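Local coordinates for protein glutathione S-transferase (Bombyx mori, PDB 4E8H) that probably catalyses the conjugation of glutathione to electrophilic substrates and works as a homodimer, with glutathione bound at its thioredoxin-like N-terminal domain, at residues E156-T159 / V160-T164. Sequence-based numbering, arbitrary orientation.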
loop_
_atom_site.group_PDB
_atom_site.type_symbol
_atom_site.label_atom_id
_atom_site.label_comp_id
_atom_site.label_asym_id
_atom_site.label_seq_id
_atom_site.Cartn_x
_atom_site.Cartn_y
_atom_site.Cartn_z
ATOM N N GLU B 156 -0.560 -15.462 -14.741
ATOM C CA GLU B 156 -1.476 -16.158 -15.652
ATOM C C GLU B 156 -2.957 -16.004 -15.309
ATOM O O GLU B 156 -3.815 -16.120 -16.185
ATOM C CB GLU B 156 -1.116 -17.647 -15.752
ATOM C CG GLU B 156 0.196 -17.937 -16.487
ATOM C CD GLU B 156 0.237 -17.352 -17.893
ATOM O OE1 GLU B 156 -0.721 -17.569 -18.668
ATOM O OE2 GLU B 156 1.235 -16.679 -18.225
ATOM N N ASN B 157 -3.250 -15.744 -14.038
ATOM C CA ASN B 157 -4.630 -15.660 -13.572
ATOM C C ASN B 157 -4.970 -14.284 -13.006
ATOM O O ASN B 157 -4.092 -13.588 -12.492
ATOM C CB ASN B 157 -4.892 -16.747 -12.526
ATOM C CG ASN B 157 -4.556 -18.140 -13.034
ATOM O OD1 ASN B 157 -5.134 -18.614 -14.013
ATOM N ND2 ASN B 157 -3.617 -18.803 -12.367
ATOM N N MET B 158 -6.241 -13.897 -13.109
ATOM C CA MET B 158 -6.721 -12.637 -12.534
ATOM C C MET B 158 -6.620 -12.672 -11.006
ATOM O O MET B 158 -6.902 -13.699 -10.382
ATOM C CB MET B 158 -8.164 -12.352 -12.971
ATOM C CG MET B 158 -8.655 -10.938 -12.649
ATOM S SD MET B 158 -10.396 -10.647 -13.032
ATOM C CE MET B 158 -11.205 -11.556 -11.715
ATOM N N THR B 159 -6.198 -11.554 -10.416
ATOM C CA THR B 159 -6.061 -11.437 -8.963
ATOM C C THR B 159 -6.730 -10.157 -8.454
ATOM O O THR B 159 -7.246 -9.365 -9.249
ATOM C CB THR B 159 -4.572 -11.471 -8.517
ATOM O OG1 THR B 159 -3.861 -10.371 -9.098
ATOM C CG2 THR B 159 -3.906 -12.783 -8.925
ATOM N N VAL B 160 -6.726 -9.961 -7.136
ATOM C CA VAL B 160 -7.238 -8.721 -6.538
ATOM C C VAL B 160 -6.511 -7.488 -7.086
ATOM O O VAL B 160 -7.089 -6.400 -7.152
ATOM C CB VAL B 160 -7.185 -8.732 -4.982
ATOM C CG1 VAL B 160 -8.183 -9.735 -4.418
ATOM C CG2 VAL B 160 -5.769 -9.022 -4.471
ATOM N N ALA B 161 -5.253 -7.675 -7.488
ATOM C CA ALA B 161 -4.457 -6.606 -8.083
ATOM C C ALA B 161 -5.067 -6.084 -9.388
ATOM O O ALA B 161 -5.137 -4.872 -9.589
ATOM C CB ALA B 161 -3.019 -7.056 -8.288
ATOM N N ASP B 162 -5.518 -6.993 -10.258
ATOM C CA ASP B 162 -6.230 -6.612 -11.489
ATOM C C ASP B 162 -7.516 -5.849 -11.193
ATOM O O ASP B 162 -7.842 -4.885 -11.885
ATOM C CB ASP B 162 -6.582 -7.840 -12.330
ATOM C CG ASP B 162 -5.366 -8.621 -12.759
ATOM O OD1 ASP B 162 -4.702 -8.211 -13.734
ATOM O OD2 ASP B 162 -5.078 -9.654 -12.122
ATOM N N ILE B 163 -8.242 -6.293 -10.168
ATOM C CA ILE B 163 -9.535 -5.707 -9.815
ATOM C C ILE B 163 -9.407 -4.246 -9.354
ATOM O O ILE B 163 -10.179 -3.394 -9.797
ATOM C CB ILE B 163 -10.316 -6.586 -8.786
ATOM C CG1 ILE B 163 -10.562 -7.992 -9.361
ATOM C CG2 ILE B 163 -11.638 -5.918 -8.384
ATOM C CD1 ILE B 163 -11.294 -8.958 -8.422
ATOM N N THR B 164 -8.434 -3.946 -8.493
ATOM C CA THR B 164 -8.257 -2.564 -8.020
ATOM C C THR B 164 -7.645 -1.633 -9.077
ATOM O O THR B 164 -8.046 -0.472 -9.194
ATOM C CB THR B 164 -7.492 -2.471 -6.665
ATOM O OG1 THR B 164 -7.320 -1.094 -6.303
ATOM C CG2 THR B 164 -6.131 -3.155 -6.740
HETATM O O HOH W 1 -2.884 -10.970 -11.732
#
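Thr159 and Asp162 form a capping box at the start of helix 160-174, the N-capping motif (Ser/Thr-x-x-Asp) characteristic of this core helix in the C-terminal domain of glutathione transferases. Val160 opens the first turn with its side chain turned from the incoming loop 156-159 and packed on Leu103 of helix 93-124 in its own domain and on Thr24 and Val79 of helices 16-27 and 71-82 of the N-terminal domain, placing the start of the helix at the domain interface. The side chain of Val160 lies about 7 Å from that of Arg72, which binds glutathione. At Ala161 the cap proper appears: its backbone N gives a weak bond, 3.4 Å long and bent to 133°, to Thr159 OG1. The threonine hydroxyl is set for this by a chi1 of 61°, which lodges OG1 between its own backbone N and carbonyl carbon; Ala161 CB lies 3.5 Å from Thr159 OG1. Asp162 supplies the reciprocal half of the box, its side chain reaching back to the loop: Asp162 OD2 accepts from Thr159 N on its anti lone pair at 2.8 Å, nearly straight (162°). OD1 is held by Val153 N and Trp188 NE1, so both oxygens are engaged and the buried carboxylate is fixed in rotation; this many donors would be expected to stabilise its negative charge. Met158 CG lies 3.7 Å from Asp162 CB and covers the flank of the aspartate. Ile163 then begins the regular helical bonding with a weak N-H bond to Thr159 O, while Ile163 CD1 meets Met158 CE at 4.2 Å, the two chains crossing at about a right angle. A single water ties the box together, accepting from Thr159 OG1 and donating to Asn157 O and, at 2.6 Å, to Asp162 OD2.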